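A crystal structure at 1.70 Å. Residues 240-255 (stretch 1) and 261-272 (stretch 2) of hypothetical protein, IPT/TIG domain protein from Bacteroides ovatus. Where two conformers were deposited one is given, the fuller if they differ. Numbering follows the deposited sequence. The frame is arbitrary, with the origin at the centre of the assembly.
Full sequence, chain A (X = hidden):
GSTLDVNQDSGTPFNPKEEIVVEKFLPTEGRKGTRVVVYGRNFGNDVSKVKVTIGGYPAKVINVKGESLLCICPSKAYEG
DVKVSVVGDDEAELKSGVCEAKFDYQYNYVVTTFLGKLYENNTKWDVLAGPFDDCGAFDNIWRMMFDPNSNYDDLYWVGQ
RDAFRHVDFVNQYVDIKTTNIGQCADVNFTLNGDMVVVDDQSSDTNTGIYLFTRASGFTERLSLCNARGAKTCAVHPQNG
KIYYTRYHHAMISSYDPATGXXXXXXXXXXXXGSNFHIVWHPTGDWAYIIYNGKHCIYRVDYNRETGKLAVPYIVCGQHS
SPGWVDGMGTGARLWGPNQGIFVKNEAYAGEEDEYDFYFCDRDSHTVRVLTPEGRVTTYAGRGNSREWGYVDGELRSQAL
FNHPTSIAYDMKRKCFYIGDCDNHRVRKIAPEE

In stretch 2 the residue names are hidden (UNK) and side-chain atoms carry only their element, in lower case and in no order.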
# COMPACT_ATOMS: atom_id res chain seq x y z
N GLY A 240 -22.10 -3.04 8.58
CA GLY A 240 -22.05 -1.67 8.07
C GLY A 240 -21.96 -0.57 9.11
O GLY A 240 -21.91 0.62 8.76
N LYS A 241 -21.92 -0.94 10.38
CA LYS A 241 -21.86 0.06 11.44
C LYS A 241 -20.52 0.73 11.46
O LYS A 241 -19.50 0.13 11.11
CB LYS A 241 -22.16 -0.58 12.81
CG LYS A 241 -23.62 -1.01 12.93
CD LYS A 241 -23.92 -2.03 14.02
CE LYS A 241 -23.27 -1.74 15.34
NZ LYS A 241 -23.88 -2.58 16.44
N ILE A 242 -20.54 1.99 11.89
CA ILE A 242 -19.34 2.78 12.06
C ILE A 242 -18.89 2.73 13.50
O ILE A 242 -19.57 3.21 14.40
CB ILE A 242 -19.53 4.26 11.63
CG1 ILE A 242 -19.97 4.34 10.17
CG2 ILE A 242 -18.24 5.05 11.83
CD1 ILE A 242 -20.55 5.71 9.81
N TYR A 243 -17.76 2.08 13.74
CA TYR A 243 -17.20 1.93 15.07
C TYR A 243 -16.19 3.02 15.34
O TYR A 243 -15.33 3.30 14.50
CB TYR A 243 -16.58 0.53 15.27
CG TYR A 243 -17.61 -0.61 15.26
CD1 TYR A 243 -18.19 -1.06 14.06
CD2 TYR A 243 -18.00 -1.25 16.45
CE1 TYR A 243 -19.12 -2.10 14.04
CE2 TYR A 243 -18.94 -2.29 16.44
CZ TYR A 243 -19.48 -2.72 15.23
OH TYR A 243 -20.41 -3.74 15.21
N TYR A 244 -16.29 3.66 16.51
CA TYR A 244 -15.42 4.77 16.84
C TYR A 244 -15.05 4.85 18.31
O TYR A 244 -15.63 4.15 19.14
CB TYR A 244 -16.03 6.09 16.37
CG TYR A 244 -17.33 6.52 17.04
CD1 TYR A 244 -18.57 5.99 16.65
CD2 TYR A 244 -17.33 7.48 18.05
CE1 TYR A 244 -19.75 6.42 17.24
CE2 TYR A 244 -18.51 7.90 18.65
CZ TYR A 244 -19.72 7.39 18.23
OH TYR A 244 -20.90 7.80 18.84
N THR A 245 -14.04 5.68 18.60
CA THR A 245 -13.69 6.03 19.96
C THR A 245 -13.76 7.54 20.14
O THR A 245 -13.69 8.30 19.16
CB THR A 245 -12.25 5.56 20.35
OG1 THR A 245 -11.27 6.29 19.61
CG2 THR A 245 -12.06 4.07 20.11
N ARG A 246 -13.96 7.95 21.39
CA ARG A 246 -13.93 9.34 21.83
C ARG A 246 -12.95 9.52 22.99
O ARG A 246 -12.90 8.71 23.91
CB ARG A 246 -15.30 9.75 22.36
CG ARG A 246 -16.40 9.81 21.32
CD ARG A 246 -17.71 10.17 21.98
NE ARG A 246 -18.11 9.11 22.90
CZ ARG A 246 -19.04 9.19 23.85
NH1 ARG A 246 -19.70 10.31 24.09
NH2 ARG A 246 -19.28 8.12 24.59
N TYR A 247 -12.20 10.61 22.94
CA TYR A 247 -11.14 10.88 23.90
C TYR A 247 -11.52 10.64 25.36
O TYR A 247 -10.74 10.04 26.10
CB TYR A 247 -10.62 12.30 23.70
CG TYR A 247 -9.43 12.67 24.55
CD1 TYR A 247 -9.59 13.18 25.82
CD2 TYR A 247 -8.12 12.54 24.06
CE1 TYR A 247 -8.51 13.53 26.59
CE2 TYR A 247 -7.03 12.86 24.83
CZ TYR A 247 -7.22 13.36 26.09
OH TYR A 247 -6.13 13.70 26.89
N HIS A 248 -12.69 11.12 25.77
CA HIS A 248 -13.04 11.10 27.18
C HIS A 248 -13.77 9.85 27.70
O HIS A 248 -14.24 9.85 28.85
CB HIS A 248 -13.86 12.33 27.51
CG HIS A 248 -13.08 13.59 27.45
ND1 HIS A 248 -12.13 13.92 28.40
CD2 HIS A 248 -13.08 14.60 26.54
CE1 HIS A 248 -11.60 15.10 28.09
NE2 HIS A 248 -12.17 15.54 26.98
N HIS A 249 -13.84 8.81 26.88
CA HIS A 249 -14.65 7.63 27.19
C HIS A 249 -13.80 6.36 26.87
O HIS A 249 -13.24 6.24 25.77
CB HIS A 249 -15.94 7.71 26.38
CG HIS A 249 -16.75 8.91 26.73
ND1 HIS A 249 -17.54 8.95 27.85
CD2 HIS A 249 -16.79 10.16 26.19
CE1 HIS A 249 -18.09 10.16 27.95
NE2 HIS A 249 -17.64 10.91 26.95
N ALA A 250 -13.72 5.45 27.83
CA ALA A 250 -12.93 4.21 27.63
C ALA A 250 -13.82 3.10 27.08
O ALA A 250 -14.27 2.22 27.83
CB ALA A 250 -12.30 3.75 28.95
N MSE A 251 -14.02 3.13 25.77
CA MSE A 251 -14.96 2.21 25.12
C MSE A 251 -14.91 2.36 23.63
O MSE A 251 -14.31 3.32 23.09
CB MSE A 251 -16.40 2.50 25.62
CG MSE A 251 -16.92 3.90 25.25
SE MSE A 251 -18.49 4.41 26.26
CE MSE A 251 -17.81 4.26 28.07
N ILE A 252 -15.50 1.38 22.94
CA ILE A 252 -15.80 1.51 21.54
C ILE A 252 -17.31 1.77 21.43
O ILE A 252 -18.12 1.07 22.04
CB ILE A 252 -15.44 0.25 20.76
CG1 ILE A 252 -13.94 -0.02 20.89
CG2 ILE A 252 -15.86 0.36 19.28
CD1 ILE A 252 -13.53 -1.38 20.36
N SER A 253 -17.65 2.76 20.62
CA SER A 253 -19.01 3.13 20.32
C SER A 253 -19.31 2.79 18.87
O SER A 253 -18.38 2.53 18.07
CB SER A 253 -19.20 4.65 20.53
OG SER A 253 -18.86 5.06 21.87
N SER A 254 -20.58 2.85 18.49
CA SER A 254 -20.93 2.75 17.07
C SER A 254 -22.12 3.59 16.69
O SER A 254 -22.99 3.92 17.52
CB SER A 254 -21.25 1.30 16.67
OG SER A 254 -22.46 0.86 17.25
N TYR A 255 -22.17 3.88 15.39
CA TYR A 255 -23.29 4.49 14.72
C TYR A 255 -23.66 3.65 13.50
O TYR A 255 -22.79 3.30 12.68
CB TYR A 255 -22.96 5.95 14.31
CG TYR A 255 -24.05 6.56 13.46
CD1 TYR A 255 -25.17 7.13 14.04
CD2 TYR A 255 -23.98 6.55 12.09
CE1 TYR A 255 -26.19 7.67 13.27
CE2 TYR A 255 -24.97 7.11 11.31
CZ TYR A 255 -26.07 7.68 11.89
OH TYR A 255 -27.08 8.22 11.10
N UNK A 261 -29.06 4.19 14.59
CA UNK A 261 -28.90 3.69 15.93
C UNK A 261 -27.50 3.93 16.46
O UNK A 261 -26.52 3.61 15.79
c UNK A 261 -28.92 1.64 17.42
c UNK A 261 -29.20 2.19 16.00
o UNK A 261 -30.57 1.98 15.65
N UNK A 262 -27.43 4.51 17.66
CA UNK A 262 -26.19 4.74 18.36
C UNK A 262 -26.07 3.74 19.50
O UNK A 262 -27.02 3.53 20.25
c UNK A 262 -24.55 7.55 17.75
c UNK A 262 -26.20 6.15 18.95
c UNK A 262 -26.03 7.26 17.92
c UNK A 262 -26.82 8.52 18.27
N UNK A 263 -24.90 3.13 19.61
CA UNK A 263 -24.59 2.26 20.75
C UNK A 263 -23.38 2.89 21.41
O UNK A 263 -22.28 2.80 20.88
c UNK A 263 -24.29 0.84 20.26
c UNK A 263 -23.96 -0.10 21.45
o UNK A 263 -25.43 0.34 19.55
N UNK A 264 -23.60 3.54 22.55
CA UNK A 264 -22.50 4.24 23.19
C UNK A 264 -21.39 3.29 23.63
O UNK A 264 -20.22 3.59 23.47
o UNK A 264 -23.57 6.90 26.39
c UNK A 264 -23.00 5.05 24.39
o UNK A 264 -21.53 7.75 26.43
c UNK A 264 -21.91 5.92 24.98
c UNK A 264 -22.38 6.93 25.99
N UNK A 265 -21.76 2.15 24.22
CA UNK A 265 -20.79 1.22 24.74
C UNK A 265 -20.94 -0.15 24.07
O UNK A 265 -21.60 -1.04 24.60
c UNK A 265 -20.08 0.29 28.45
c UNK A 265 -19.83 0.40 26.96
o UNK A 265 -20.23 1.33 29.12
o UNK A 265 -20.11 -0.84 28.96
c UNK A 265 -20.98 1.10 26.25
N UNK A 266 -20.33 -0.31 22.89
CA UNK A 266 -20.24 -1.65 22.26
C UNK A 266 -19.43 -2.54 23.19
O UNK A 266 -19.81 -3.68 23.43
c UNK A 266 -21.53 -1.89 19.22
c UNK A 266 -20.49 -0.95 19.80
o UNK A 266 -22.31 -1.46 18.33
o UNK A 266 -21.57 -3.08 19.64
c UNK A 266 -19.61 -1.60 20.87
N UNK A 267 -18.31 -2.02 23.70
CA UNK A 267 -17.51 -2.72 24.72
C UNK A 267 -16.64 -1.73 25.45
O UNK A 267 -16.26 -0.71 24.88
c UNK A 267 -15.49 -3.27 23.26
c UNK A 267 -16.18 -4.86 25.10
c UNK A 267 -16.65 -3.84 24.06
N UNK A 268 -16.33 -2.01 26.71
CA UNK A 268 -15.36 -1.19 27.45
C UNK A 268 -13.96 -1.44 26.93
O UNK A 268 -13.63 -2.54 26.48
c UNK A 268 -15.38 -1.51 28.95
c UNK A 268 -16.67 -1.16 29.66
c UNK A 268 -15.51 1.62 30.26
se UNK A 268 -17.10 0.73 29.55
N UNK A 269 -13.13 -0.41 27.01
CA UNK A 269 -11.70 -0.53 26.74
C UNK A 269 -10.94 -0.22 28.02
O UNK A 269 -11.47 0.37 28.97
c UNK A 269 -11.27 0.43 25.62
se UNK A 269 -11.06 1.20 22.84
c UNK A 269 -11.61 -0.07 24.23
c UNK A 269 -9.14 1.11 23.21
N UNK A 270 -9.69 -0.64 28.06
CA UNK A 270 -8.89 -0.47 29.26
C UNK A 270 -8.14 0.88 29.31
O UNK A 270 -7.45 1.17 30.28
o UNK A 270 -6.71 -0.81 27.49
c UNK A 270 -6.84 -1.71 28.35
o UNK A 270 -6.09 -2.71 28.37
c UNK A 270 -7.92 -1.66 29.42
N UNK A 271 -8.30 1.68 28.25
CA UNK A 271 -7.58 2.95 28.06
C UNK A 271 -8.48 3.96 27.37
O UNK A 271 -9.26 3.61 26.51
o UNK A 271 -5.54 1.67 27.81
c UNK A 271 -5.43 3.96 27.01
c UNK A 271 -6.32 2.69 27.19
N UNK A 272 -8.35 5.21 27.77
CA UNK A 272 -8.98 6.32 27.06
C UNK A 272 -7.95 7.44 26.99
O UNK A 272 -6.80 7.27 27.39
c UNK A 272 -10.02 7.31 29.20
c UNK A 272 -11.30 7.86 29.81
n UNK A 272 -12.29 9.00 31.76
c UNK A 272 -10.24 6.79 27.78
c UNK A 272 -11.07 8.33 31.24
O HOH W 1 -21.42 10.50 26.49
O HOH W 2 -11.19 4.08 24.55
O HOH W 3 -25.10 1.35 16.73

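Position 261 carries one carbon bearing an oxygen and a second carbon, the beta-branched pattern of Thr261. Its side chain points away from stretch 1, and the backbone makes the contact: Tyr255 CA lies 3.5 Å from Thr261 O.

Position 262 has four carbons, forked at the second. One fork tip lies near the ring edge of Tyr255 and also reaches the hydroxyl of Tyr244. This is Leu262, with CD2 3.8 Å from Tyr255 CD1.

At 263 a carbon again bears one oxygen and one carbon, giving Thr263. Its backbone pairs with Ser254 in both directions, Ser254 N to Thr263 O and Thr263 N to Ser254 O each spanning 2.9 Å. Water 3 links Ser254 OG, Thr261 O and Thr263 OG1.

Position 264 shows three carbons, the third carrying two oxygens, and one of these oxygens meets the guanidinium of Arg246. The residue is Glu264; the salt bridge from Arg246 NH2 to Glu264 OE2 is 2.9 Å, and water 1 joins the same oxygen to Arg246 NH1. Its carbonyl accepts a hydrogen bond from Ser253, OG to Glu264 O, at 2.6 Å.

Position 265 has the same three carbons and two oxygens, but its CA-to-CB bond points away overall, and the side chain comes near only the selenomethionine Met251. It is Glu265.

The same atom set at 266 folds toward stretch 1, where one oxygen meets an amine and a hydroxyl. In Glu266, OE2 lies 2.7 Å from Lys241 NZ, a salt bridge, and accepts a hydrogen bond from Ser254 OG at 2.6 Å.

Position 267 is one carbon carrying two others, on the same sheet face as Ile252: Val267, with CG1 4.0 Å from Ile252 CD1.

Positions 268 and 269 each hold two carbons, a selenium and a terminal carbon, unbranched, and are selenomethionines. Met268 places SE 3.9 Å from Met251 CE, whereas Met269 points toward stretch 1, with SE 3.7 Å from Ile252 CG1.

Position 270, two carbons with two oxygens on the second, is Asp270, which makes no contact with stretch 1; its carboxylate is hydrogen-bonded elsewhere in the structure. Position 271, a carbon bearing an oxygen and a carbon, is Thr271; its side chain points away.

At 272 four carbons in a row end in nitrogen. Lys272 packs CB 3.9 Å from Ala250 CB.

The contact is an antiparallel pairing interrupted by a bulge. Ile252 N to Val267 O, at 3.0 Å, continues the ladder after the register shifts by two, while Glu264 and Glu266 anchor the corner through their carboxylates.

Stretch 2, residues 261-272: TLTEEEVMMDTK
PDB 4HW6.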